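Enoyl-CoA hydratase/isomerase family protein (PDB 4FN7) probably hydrates unsaturated acyl-CoA thioesters, the activity generally assigned to its enoyl-CoA hydratase/isomerase family in the crotonase superfamily. Local coordinates at residues I137-M145 with A217-E228; N24-Q32 with S59-L67. One frame throughout, in Å; residues are numbered along the deposited sequence.

Interaction 1: residues I137-M145 with A217-E228; sequences IPYAALEIM and AIRAGIDGIAAE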
ATOM      1  N   ILE A 137       8.557 -14.187 -12.410  1.00 12.08           N
ATOM      2  CA  ILE A 137       7.115 -14.035 -12.223  1.00 11.58           C
ATOM      3  C   ILE A 137       6.492 -13.325 -13.421  1.00 10.81           C
ATOM      4  O   ILE A 137       6.935 -12.238 -13.802  1.00 11.11           O
ATOM      5  CB  ILE A 137       6.777 -13.269 -10.940  1.00 11.38           C
ATOM      6  CG1 ILE A 137       7.379 -13.966  -9.719  1.00 11.96           C
ATOM      7  CG2 ILE A 137       5.263 -13.169 -10.790  1.00 10.92           C
ATOM      8  CD1 ILE A 137       7.081 -13.263  -8.396  1.00 11.72           C
ATOM      9  N   PRO A 138       5.456 -13.935 -14.024  1.00 11.25           N
ATOM     10  CA  PRO A 138       4.771 -13.284 -15.145  1.00 11.37           C
ATOM     11  C   PRO A 138       4.158 -11.942 -14.765  1.00 10.20           C
ATOM     12  O   PRO A 138       3.725 -11.744 -13.621  1.00 11.18           O
ATOM     13  CB  PRO A 138       3.667 -14.283 -15.502  1.00 13.25           C
ATOM     14  CG  PRO A 138       4.225 -15.605 -15.092  1.00 13.87           C
ATOM     15  CD  PRO A 138       4.964 -15.308 -13.813  1.00 11.51           C
ATOM     16  N   TYR A 139       4.109 -11.033 -15.729  1.00 11.20           N
ATOM     17  CA  TYR A 139       3.516  -9.721 -15.486  1.00 11.91           C
ATOM     18  C   TYR A 139       2.090  -9.801 -14.936  1.00 10.48           C
ATOM     19  O   TYR A 139       1.736  -9.046 -14.032  1.00 11.07           O
ATOM     20  CB  TYR A 139       3.570  -8.855 -16.743  1.00 13.75           C
ATOM     21  CG  TYR A 139       4.957  -8.338 -17.062  1.00 15.49           C
ATOM     22  CD1 TYR A 139       5.528  -7.316 -16.312  1.00 15.92           C
ATOM     23  CD2 TYR A 139       5.695  -8.868 -18.113  1.00 17.34           C
ATOM     24  CE1 TYR A 139       6.798  -6.835 -16.603  1.00 16.83           C
ATOM     25  CE2 TYR A 139       6.962  -8.391 -18.412  1.00 17.03           C
ATOM     26  CZ  TYR A 139       7.506  -7.376 -17.652  1.00 16.65           C
ATOM     27  OH  TYR A 139       8.763  -6.898 -17.942  1.00 19.18           O
ATOM     28  N   ALA A 140       1.273 -10.711 -15.461  1.00 11.66           N
ATOM     29  CA  ALA A 140      -0.105 -10.814 -14.981  1.00 11.16           C
ATOM     30  C   ALA A 140      -0.147 -11.176 -13.498  1.00  9.70           C
ATOM     31  O   ALA A 140      -0.979 -10.661 -12.750  1.00 10.18           O
ATOM     32  CB  ALA A 140      -0.912 -11.810 -15.814  1.00 13.08           C
ATOM     33  N   ALA A 141       0.753 -12.060 -13.076  1.00 10.18           N
ATOM     34  CA  ALA A 141       0.833 -12.466 -11.676  1.00  9.64           C
ATOM     35  C   ALA A 141       1.286 -11.312 -10.799  1.00  9.83           C
ATOM     36  O   ALA A 141       0.764 -11.103  -9.700  1.00 10.41           O
ATOM     37  CB  ALA A 141       1.780 -13.649 -11.518  1.00 10.53           C
ATOM     38  N   LEU A 142       2.277 -10.567 -11.280  1.00  9.60           N
ATOM     39  CA  LEU A 142       2.723  -9.380 -10.562  1.00  9.64           C
ATOM     40  C   LEU A 142       1.568  -8.409 -10.323  1.00  9.78           C
ATOM     41  O   LEU A 142       1.415  -7.870  -9.232  1.00 10.71           O
ATOM     42  CB  LEU A 142       3.871  -8.684 -11.308  1.00  9.96           C
ATOM     43  CG  LEU A 142       5.200  -9.446 -11.338  1.00  9.77           C
ATOM     44  CD1 LEU A 142       6.198  -8.741 -12.250  1.00 12.31           C
ATOM     45  CD2 LEU A 142       5.766  -9.586  -9.937  1.00 11.61           C
ATOM     46  N   GLU A 143       0.751  -8.196 -11.347  1.00  9.77           N
ATOM     47  CA  GLU A 143      -0.360  -7.257 -11.231  1.00  9.67           C
ATOM     48  C   GLU A 143      -1.409  -7.737 -10.223  1.00  9.63           C
ATOM     49  O   GLU A 143      -1.974  -6.936  -9.474  1.00 10.45           O
ATOM     50  CB  GLU A 143      -0.973  -7.004 -12.604  1.00 11.22           C
ATOM     51  CG  GLU A 143      -0.003  -6.323 -13.568  1.00 14.09           C
ATOM     52  CD  GLU A 143       0.318  -4.881 -13.177  1.00 17.65           C
ATOM     53  OE1 GLU A 143      -0.465  -4.270 -12.421  1.00 19.80           O
ATOM     54  OE2 GLU A 143       1.356  -4.350 -13.631  1.00 21.71           O
ATOM     55  N   ILE A 144      -1.655  -9.045 -10.195  1.00  9.23           N
ATOM     56  CA  ILE A 144      -2.579  -9.614  -9.215  1.00 10.16           C
ATOM     57  C   ILE A 144      -2.061  -9.344  -7.802  1.00 10.00           C
ATOM     58  O   ILE A 144      -2.800  -8.884  -6.933  1.00 10.93           O
ATOM     59  CB  ILE A 144      -2.785 -11.123  -9.449  1.00 10.05           C
ATOM     60  CG1 ILE A 144      -3.527 -11.335 -10.772  1.00 10.62           C
ATOM     61  CG2 ILE A 144      -3.572 -11.738  -8.301  1.00 11.93           C
ATOM     62  CD1 ILE A 144      -3.460 -12.753 -11.290  1.00 12.34           C
ATOM     63  N   MET A 145      -0.782  -9.610  -7.569  1.00  9.74           N
ATOM     64  CA  MET A 145      -0.220  -9.392  -6.240  1.00  9.32           C
ATOM     65  C   MET A 145      -0.168  -7.918  -5.879  1.00  9.69           C
ATOM     66  O   MET A 145      -0.441  -7.540  -4.733  1.00 10.36           O
ATOM     67  CB  MET A 145       1.163 -10.025  -6.117  1.00 11.35           C
ATOM     68  CG  MET A 145       1.074 -11.509  -5.866  1.00 13.64           C
ATOM     69  SD  MET A 145       2.678 -12.245  -5.590  0.64 12.65           S
ATOM     70  CE  MET A 145       3.302 -12.030  -7.177  1.00  7.91           C
ATOM     71  N   ALA A 217      -4.089  -4.114 -16.833  1.00 12.16           N
ATOM     72  CA  ALA A 217      -2.724  -4.631 -16.843  1.00 13.17           C
ATOM     73  C   ALA A 217      -2.686  -6.164 -16.866  1.00 13.17           C
ATOM     74  O   ALA A 217      -1.802  -6.762 -17.481  1.00 13.84           O
ATOM     75  CB  ALA A 217      -1.934  -4.085 -15.670  1.00 13.31           C
ATOM     76  N   ILE A 218      -3.640  -6.801 -16.200  1.00 11.15           N
ATOM     77  CA  ILE A 218      -3.751  -8.251 -16.257  1.00 11.08           C
ATOM     78  C   ILE A 218      -4.074  -8.700 -17.681  1.00 11.63           C
ATOM     79  O   ILE A 218      -3.482  -9.648 -18.185  1.00 12.82           O
ATOM     80  CB  ILE A 218      -4.794  -8.767 -15.250  1.00 10.02           C
ATOM     81  CG1 ILE A 218      -4.266  -8.577 -13.824  1.00 11.42           C
ATOM     82  CG2 ILE A 218      -5.110 -10.230 -15.499  1.00 12.00           C
ATOM     83  CD1 ILE A 218      -5.320  -8.736 -12.738  1.00 11.27           C
ATOM     84  N   ARG A 219      -4.994  -7.999 -18.332  1.00 12.75           N
ATOM     85  CA  ARG A 219      -5.306  -8.275 -19.727  1.00 14.66           C
ATOM     86  C   ARG A 219      -4.049  -8.172 -20.591  1.00 15.08           C
ATOM     87  O   ARG A 219      -3.780  -9.041 -21.419  1.00 16.00           O
ATOM     88  CB  ARG A 219      -6.377  -7.308 -20.234  1.00 17.48           C
ATOM     89  CG  ARG A 219      -6.700  -7.439 -21.709  1.00 20.61           C
ATOM     90  CD  ARG A 219      -7.173  -8.840 -22.047  1.00 23.53           C
ATOM     91  NE  ARG A 219      -8.216  -9.276 -21.128  1.00 23.75           N
ATOM     92  CZ  ARG A 219      -8.560 -10.544 -20.929  1.00 23.28           C
ATOM     93  NH1 ARG A 219      -7.940 -11.514 -21.590  1.00 24.26           N
ATOM     94  NH2 ARG A 219      -9.520 -10.839 -20.062  1.00 22.08           N
ATOM     95  N   ALA A 220      -3.280  -7.102 -20.399  1.00 14.59           N
ATOM     96  CA  ALA A 220      -2.039  -6.932 -21.146  1.00 15.51           C
ATOM     97  C   ALA A 220      -1.080  -8.078 -20.851  1.00 15.86           C
ATOM     98  O   ALA A 220      -0.368  -8.546 -21.737  1.00 17.38           O
ATOM     99  CB  ALA A 220      -1.391  -5.598 -20.811  1.00 16.09           C
ATOM    100  N   GLY A 221      -1.057  -8.519 -19.599  1.00 16.00           N
ATOM    101  CA  GLY A 221      -0.184  -9.603 -19.189  1.00 14.31           C
ATOM    102  C   GLY A 221      -0.571 -10.930 -19.810  1.00 14.10           C
ATOM    103  O   GLY A 221       0.285 -11.747 -20.149  1.00 15.28           O
ATOM    104  N   ILE A 222      -1.872 -11.154 -19.951  1.00 14.22           N
ATOM    105  CA  ILE A 222      -2.371 -12.355 -20.601  1.00 14.48           C
ATOM    106  C   ILE A 222      -1.972 -12.333 -22.074  1.00 16.69           C
ATOM    107  O   ILE A 222      -1.444 -13.316 -22.607  1.00 15.93           O
ATOM    108  CB  ILE A 222      -3.907 -12.468 -20.451  1.00 13.99           C
ATOM    109  CG1 ILE A 222      -4.276 -12.754 -18.989  1.00 14.40           C
ATOM    110  CG2 ILE A 222      -4.460 -13.544 -21.377  1.00 14.56           C
ATOM    111  CD1 ILE A 222      -5.750 -12.575 -18.671  1.00 13.79           C
ATOM    112  N   ASP A 223      -2.207 -11.197 -22.722  1.00 18.02           N
ATOM    113  CA  ASP A 223      -1.849 -11.031 -24.125  1.00 20.14           C
ATOM    114  C   ASP A 223      -0.352 -11.239 -24.354  1.00 21.06           C
ATOM    115  O   ASP A 223       0.059 -11.739 -25.399  1.00 23.27           O
ATOM    116  CB  ASP A 223      -2.271  -9.648 -24.627  1.00 24.40           C
ATOM    117  CG  ASP A 223      -3.779  -9.475 -24.657  1.00 29.72           C
ATOM    118  OD1 ASP A 223      -4.489 -10.501 -24.685  1.00 31.69           O
ATOM    119  OD2 ASP A 223      -4.254  -8.318 -24.659  1.00 32.60           O
ATOM    120  N   GLY A 224       0.455 -10.874 -23.362  1.00 18.60           N
ATOM    121  CA  GLY A 224       1.901 -10.922 -23.495  1.00 18.81           C
ATOM    122  C   GLY A 224       2.581 -12.226 -23.106  1.00 19.13           C
ATOM    123  O   GLY A 224       3.805 -12.327 -23.204  1.00 21.79           O
ATOM    124  N   ILE A 225       1.812 -13.228 -22.688  1.00 17.20           N
ATOM    125  CA  ILE A 225       2.403 -14.473 -22.204  1.00 18.09           C
ATOM    126  C   ILE A 225       3.294 -15.136 -23.247  1.00 18.21           C
ATOM    127  O   ILE A 225       4.403 -15.569 -22.933  1.00 19.46           O
ATOM    128  CB  ILE A 225       1.340 -15.488 -21.735  1.00 18.13           C
ATOM    129  CG1 ILE A 225       0.698 -15.029 -20.426  1.00 19.74           C
ATOM    130  CG2 ILE A 225       1.974 -16.865 -21.539  1.00 20.54           C
ATOM    131  CD1 ILE A 225       1.663 -14.942 -19.273  1.00 22.17           C
ATOM    132  N   ALA A 226       2.813 -15.232 -24.484  1.00 17.55           N
ATOM    133  CA  ALA A 226       3.598 -15.878 -25.532  1.00 20.84           C
ATOM    134  C   ALA A 226       4.928 -15.163 -25.754  1.00 25.66           C
ATOM    135  O   ALA A 226       5.954 -15.804 -25.987  1.00 27.85           O
ATOM    136  CB  ALA A 226       2.804 -15.959 -26.829  1.00 23.49           C
ATOM    137  N   ALA A 227       4.911 -13.835 -25.680  1.00 27.65           N
ATOM    138  CA  ALA A 227       6.134 -13.053 -25.838  1.00 31.03           C
ATOM    139  C   ALA A 227       7.112 -13.325 -24.698  1.00 33.26           C
ATOM    140  O   ALA A 227       8.330 -13.312 -24.899  1.00 35.06           O
ATOM    141  CB  ALA A 227       5.815 -11.568 -25.926  1.00 30.89           C
ATOM    142  N   GLU A 228       6.575 -13.562 -23.504  1.00 35.75           N
ATOM    143  CA  GLU A 228       7.403 -13.900 -22.351  1.00 36.64           C
ATOM    144  C   GLU A 228       8.149 -15.204 -22.600  1.00 39.33           C
ATOM    145  O   GLU A 228       9.216 -15.438 -22.031  1.00 41.59           O
ATOM    146  CB  GLU A 228       6.563 -14.018 -21.075  1.00 34.56           C
ATOM    147  CG  GLU A 228       6.120 -12.693 -20.467  1.00 32.12           C
ATOM    148  CD  GLU A 228       5.804 -12.814 -18.982  1.00 28.99           C
ATOM    149  OE1 GLU A 228       6.657 -13.350 -18.238  1.00 29.29           O
ATOM    150  OE2 GLU A 228       4.709 -12.379 -18.558  1.00 23.22           O
TER
HETATM  151  O   HOH W   1       1.855 -12.133 -17.828  1.00 17.91           O
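The Tyr139 ring and the Glu228 carboxylate stand 70° apart and meet obliquely, OE2 of Glu228 lying 3.7 Å from CD2 of Tyr139. The same ring takes part in a cation-pi contact with Arg209 of the second subunit. This is where the C-terminal helices of a crotonase-fold chain close on the start of helix 139-148. Helices 139-145 and 217-223 run nearly antiparallel, at 161°, and their axes approach to 8.0 Å. Such closeness depends on small residues: the CA atoms of Ala140 and Gly221 are only 4.4 Å apart, and the Ala140 methyl rests against the Gly221 backbone. On one flank Glu143, its chain bent at chi2, lays its carboxylate over a methyl, with CD 3.5 Å from CB of Ala217, while OE2 pairs with Lys146. On another flank Ile144 and Ile218 cross at about a right angle, CG1 of Ile144 being 3.7 Å from CD1 of Ile218, in a layer continued by helix 73-90.

Glu228, its chain extended beyond CG, reaches the N-terminus of helix 139-148, where OE2 accepts from Tyr139 N at 3.2 Å, on the syn side and 26° out of the carboxylate plane. The nearby helix end would probably stabilise the negative charge, as would Arg209 of the second subunit, which forms a salt bridge with OE1. One water completes the junction: it accepts from Ala140 N at 2.8 Å and can donate to Gly221 O and, at 3.0 Å, to Glu228 OE2, with more acceptors around it than it has protons.

Interaction 2: residues N24-Q32 with S59-L67; sequences NALGPAMQQ and SGGFDLKIL
With chi1 at 168°, Ser59 swings OG away from its own backbone N and toward Asn24, where it donates to Asn24 O at 2.7 Å from 49° above the carbonyl plane. Ser59 OG in turn accepts from Gly61 N at 3.1 Å, an ST turn, so one hydroxyl fixes both its own loop and the neighbouring one. Phe62, with CG beside its backbone N (chi1 -72°), turns a ring edge to Leu26: CD2 lies 3.6 Å from Leu26 O, which sits in the ring plane. Leu26 O also receives Gln31 NE2 at 2.9 Å, and that amide donates to Met78 O as well.

Between these groups the two loops are joined by a nearly straight bond from Leu26 N to Gly61 O, 2.7 Å long, and Leu26 centres an inverse gamma turn. Further on, Pro28 and Ile66 meet tip to tip, CD to CD1 at 3.6 Å, while Asp63 caps helix 64-69 by accepting from Ile66 N at OD1. One main-chain bond and one serine hydroxyl tie the two loops together, which probably helps to hold 59-63, the loop that by analogy with other crotonases contributes a backbone N-H to the oxyanion hole.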
ATOM      1  N   ASN A  24      -4.200 -29.843  -5.766  1.00 11.57           N
ATOM      2  CA  ASN A  24      -5.071 -28.919  -6.486  1.00 11.80           C
ATOM      3  C   ASN A  24      -4.333 -28.076  -7.522  1.00 11.81           C
ATOM      4  O   ASN A  24      -4.605 -26.889  -7.690  1.00 12.63           O
ATOM      5  CB  ASN A  24      -5.855 -28.029  -5.505  1.00 12.10           C
ATOM      6  CG  ASN A  24      -6.920 -28.798  -4.738  1.00 10.54           C
ATOM      7  OD1 ASN A  24      -7.349 -29.876  -5.156  1.00 11.92           O
ATOM      8  ND2 ASN A  24      -7.354 -28.242  -3.610  1.00 10.95           N
ATOM      9  N   ALA A  25      -3.395 -28.699  -8.226  1.00 12.72           N
ATOM     10  CA  ALA A  25      -2.647 -27.995  -9.262  1.00 12.95           C
ATOM     11  C   ALA A  25      -3.606 -27.406 -10.289  1.00 12.66           C
ATOM     12  O   ALA A  25      -4.554 -28.067 -10.721  1.00 12.79           O
ATOM     13  CB  ALA A  25      -1.648 -28.929  -9.934  1.00 13.26           C
ATOM     14  N   LEU A  26      -3.356 -26.157 -10.668  1.00 11.17           N
ATOM     15  CA  LEU A  26      -4.183 -25.464 -11.649  1.00 12.17           C
ATOM     16  C   LEU A  26      -3.706 -25.762 -13.072  1.00 12.27           C
ATOM     17  O   LEU A  26      -3.297 -24.869 -13.818  1.00 13.70           O
ATOM     18  CB  LEU A  26      -4.217 -23.964 -11.342  1.00 13.27           C
ATOM     19  CG  LEU A  26      -4.910 -23.681 -10.003  1.00 18.44           C
ATOM     20  CD1 LEU A  26      -4.434 -22.395  -9.359  1.00 21.42           C
ATOM     21  CD2 LEU A  26      -6.419 -23.677 -10.169  1.00 20.34           C
ATOM     22  N   GLY A  27      -3.744 -27.042 -13.430  1.00 12.59           N
ATOM     23  CA  GLY A  27      -3.469 -27.463 -14.791  1.00 14.13           C
ATOM     24  C   GLY A  27      -4.711 -27.309 -15.648  1.00 13.84           C
ATOM     25  O   GLY A  27      -5.734 -26.801 -15.182  1.00 13.96           O
ATOM     26  N   PRO A  28      -4.638 -27.752 -16.907  1.00 16.44           N
ATOM     27  CA  PRO A  28      -5.765 -27.594 -17.833  1.00 15.89           C
ATOM     28  C   PRO A  28      -7.062 -28.214 -17.326  1.00 15.70           C
ATOM     29  O   PRO A  28      -8.115 -27.586 -17.446  1.00 15.54           O
ATOM     30  CB  PRO A  28      -5.289 -28.319 -19.093  1.00 19.36           C
ATOM     31  CG  PRO A  28      -3.806 -28.280 -19.015  1.00 20.16           C
ATOM     32  CD  PRO A  28      -3.445 -28.318 -17.563  1.00 18.57           C
ATOM     33  N   ALA A  29      -6.996 -29.420 -16.770  1.00 15.86           N
ATOM     34  CA  ALA A  29      -8.198 -30.091 -16.285  1.00 16.44           C
ATOM     35  C   ALA A  29      -8.855 -29.326 -15.134  1.00 14.35           C
ATOM     36  O   ALA A  29     -10.080 -29.143 -15.109  1.00 14.78           O
ATOM     37  CB  ALA A  29      -7.877 -31.515 -15.865  1.00 18.60           C
ATOM     38  N   MET A  30      -8.044 -28.876 -14.182  1.00 13.10           N
ATOM     39  CA  MET A  30      -8.564 -28.132 -13.043  1.00 12.23           C
ATOM     40  C   MET A  30      -9.140 -26.793 -13.492  1.00 12.09           C
ATOM     41  O   MET A  30     -10.190 -26.363 -13.008  1.00 13.07           O
ATOM     42  CB  MET A  30      -7.477 -27.923 -11.982  1.00 12.53           C
ATOM     43  CG  MET A  30      -7.918 -27.080 -10.795  1.00 12.99           C
ATOM     44  SD  MET A  30      -9.152 -27.893  -9.757  1.00 13.99           S
ATOM     45  CE  MET A  30      -8.081 -28.848  -8.685  1.00 16.59           C
ATOM     46  N   GLN A  31      -8.459 -26.127 -14.419  1.00 12.69           N
ATOM     47  CA  GLN A  31      -8.957 -24.846 -14.920  1.00 11.79           C
ATOM     48  C   GLN A  31     -10.295 -25.024 -15.635  1.00 11.84           C
ATOM     49  O   GLN A  31     -11.218 -24.225 -15.462  1.00 11.59           O
ATOM     50  CB  GLN A  31      -7.939 -24.192 -15.849  1.00 11.72           C
ATOM     51  CG  GLN A  31      -6.671 -23.731 -15.149  1.00 12.57           C
ATOM     52  CD  GLN A  31      -5.711 -23.079 -16.114  1.00 12.20           C
ATOM     53  OE1 GLN A  31      -6.110 -22.634 -17.188  1.00 12.86           O
ATOM     54  NE2 GLN A  31      -4.433 -23.028 -15.745  1.00 12.07           N
ATOM     55  N   GLN A  32     -10.398 -26.073 -16.444  1.00 12.81           N
ATOM     56  CA  GLN A  32     -11.645 -26.356 -17.128  1.00 12.96           C
ATOM     57  C   GLN A  32     -12.768 -26.602 -16.120  1.00 12.25           C
ATOM     58  O   GLN A  32     -13.880 -26.086 -16.276  1.00 12.90           O
ATOM     59  CB  GLN A  32     -11.474 -27.568 -18.041  1.00 15.27           C
ATOM     60  CG  GLN A  32     -12.710 -27.905 -18.846  1.00 21.48           C
ATOM     61  CD  GLN A  32     -12.509 -29.114 -19.729  1.00 29.06           C
ATOM     62  OE1 GLN A  32     -11.489 -29.797 -19.639  1.00 33.16           O
ATOM     63  NE2 GLN A  32     -13.481 -29.387 -20.591  1.00 32.81           N
ATOM     64  N   SER A  59      -4.247 -24.416  -3.016  1.00  9.93           N
ATOM     65  CA  SER A  59      -3.664 -24.950  -4.244  1.00 10.71           C
ATOM     66  C   SER A  59      -2.159 -24.757  -4.240  1.00  9.97           C
ATOM     67  O   SER A  59      -1.660 -23.694  -3.857  1.00 11.02           O
ATOM     68  CB  SER A  59      -4.253 -24.288  -5.484  1.00 11.63           C
ATOM     69  OG  SER A  59      -3.479 -24.615  -6.634  1.00 11.71           O
ATOM     70  N   GLY A  60      -1.440 -25.787  -4.681  1.00 11.37           N
ATOM     71  CA  GLY A  60       0.005 -25.720  -4.788  1.00 13.36           C
ATOM     72  C   GLY A  60       0.530 -24.974  -6.001  1.00 14.09           C
ATOM     73  O   GLY A  60       1.740 -24.852  -6.154  1.00 15.30           O
ATOM     74  N   GLY A  61      -0.356 -24.481  -6.866  1.00 12.39           N
ATOM     75  CA  GLY A  61       0.072 -23.678  -8.002  1.00 13.47           C
ATOM     76  C   GLY A  61      -0.278 -24.293  -9.341  1.00 11.66           C
ATOM     77  O   GLY A  61      -1.186 -25.107  -9.418  1.00 15.24           O
ATOM     78  N   PHE A  62       0.425 -23.897 -10.396  1.00 12.76           N
ATOM     79  CA  PHE A  62       0.254 -24.533 -11.698  1.00 12.33           C
ATOM     80  C   PHE A  62       0.700 -25.992 -11.655  1.00 13.78           C
ATOM     81  O   PHE A  62       1.353 -26.427 -10.709  1.00 15.33           O
ATOM     82  CB  PHE A  62       1.067 -23.807 -12.769  1.00 12.32           C
ATOM     83  CG  PHE A  62       0.520 -22.461 -13.159  1.00 11.70           C
ATOM     84  CD1 PHE A  62       1.282 -21.309 -12.988  1.00 13.33           C
ATOM     85  CD2 PHE A  62      -0.737 -22.344 -13.726  1.00 12.05           C
ATOM     86  CE1 PHE A  62       0.794 -20.068 -13.363  1.00 14.24           C
ATOM     87  CE2 PHE A  62      -1.231 -21.104 -14.106  1.00 12.85           C
ATOM     88  CZ  PHE A  62      -0.467 -19.969 -13.923  1.00 13.24           C
ATOM     89  N   ASP A  63       0.360 -26.736 -12.699  1.00 14.18           N
ATOM     90  CA  ASP A  63       0.885 -28.082 -12.885  1.00 17.98           C
ATOM     91  C   ASP A  63       2.385 -27.982 -13.110  1.00 19.91           C
ATOM     92  O   ASP A  63       2.827 -27.573 -14.180  1.00 19.46           O
ATOM     93  CB  ASP A  63       0.208 -28.739 -14.092  1.00 21.85           C
ATOM     94  CG  ASP A  63       0.654 -30.169 -14.312  1.00 28.19           C
ATOM     95  OD1 ASP A  63       1.851 -30.464 -14.129  1.00 30.20           O
ATOM     96  OD2 ASP A  63      -0.202 -31.000 -14.678  1.00 30.61           O
ATOM     97  N   LEU A  64       3.165 -28.353 -12.098  1.00 22.92           N
ATOM     98  CA  LEU A  64       4.617 -28.212 -12.162  1.00 25.91           C
ATOM     99  C   LEU A  64       5.229 -29.080 -13.261  1.00 28.21           C
ATOM    100  O   LEU A  64       6.221 -28.699 -13.878  1.00 29.91           O
ATOM    101  CB  LEU A  64       5.253 -28.543 -10.808  1.00 26.41           C
ATOM    102  CG  LEU A  64       6.748 -28.242 -10.677  1.00 28.77           C
ATOM    103  CD1 LEU A  64       7.027 -26.757 -10.880  1.00 30.01           C
ATOM    104  CD2 LEU A  64       7.282 -28.716  -9.330  1.00 30.24           C
ATOM    105  N   LYS A  65       4.633 -30.242 -13.505  1.00 28.64           N
ATOM    106  CA  LYS A  65       5.105 -31.130 -14.563  1.00 30.09           C
ATOM    107  C   LYS A  65       5.090 -30.415 -15.913  1.00 29.90           C
ATOM    108  O   LYS A  65       6.041 -30.509 -16.685  1.00 32.30           O
ATOM    109  CB  LYS A  65       4.254 -32.401 -14.622  1.00 32.01           C
ATOM    110  CG  LYS A  65       4.263 -33.209 -13.333  1.00 34.38           C
ATOM    111  N   ILE A  66       4.011 -29.693 -16.193  1.00 28.33           N
ATOM    112  CA  ILE A  66       3.921 -28.938 -17.436  1.00 27.62           C
ATOM    113  C   ILE A  66       4.953 -27.809 -17.468  1.00 29.53           C
ATOM    114  O   ILE A  66       5.519 -27.506 -18.516  1.00 30.61           O
ATOM    115  CB  ILE A  66       2.499 -28.376 -17.654  1.00 27.39           C
ATOM    116  CG1 ILE A  66       1.518 -29.517 -17.935  1.00 25.65           C
ATOM    117  CG2 ILE A  66       2.484 -27.376 -18.799  1.00 27.63           C
ATOM    118  CD1 ILE A  66       0.074 -29.073 -18.104  1.00 26.01           C
ATOM    119  N   LEU A  67       5.204 -27.194 -16.315  1.00 30.42           N
ATOM    120  CA  LEU A  67       6.177 -26.106 -16.230  1.00 32.06           C
ATOM    121  C   LEU A  67       7.623 -26.583 -16.357  1.00 34.87           C
ATOM    122  O   LEU A  67       8.385 -26.073 -17.178  1.00 35.77           O
ATOM    123  CB  LEU A  67       6.005 -25.330 -14.926  1.00 31.97           C
ATOM    124  CG  LEU A  67       4.834 -24.351 -14.873  1.00 30.54           C
ATOM    125  CD1 LEU A  67       4.850 -23.583 -13.562  1.00 31.72           C
ATOM    126  CD2 LEU A  67       4.890 -23.397 -16.058  1.00 30.31           C
TER

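In the fold
Interactions 1 and 2 follow one another along the chain, and their centres are about 17 Å apart; their nearest atoms come to about 6 Å without touching. What connects them is shared neighbours. Helix 73-90 offers Met78 and Leu79 to interaction 2 and, further along, Phe83, Ala86 and Leu90 to interaction 1, while helix 107-112 meets the former through Met107 and the latter through Phe110. Their surroundings differ: 24-32 with 59-67 lies within one subunit and probably shapes the oxyanion-hole side of the active site, whereas 137-145 with 217-228 borders the second subunit of the three-chain assembly. Together they show one chain using the same two helices as common neighbours of a loop near the probable active site and of a helix pair at the subunit interface.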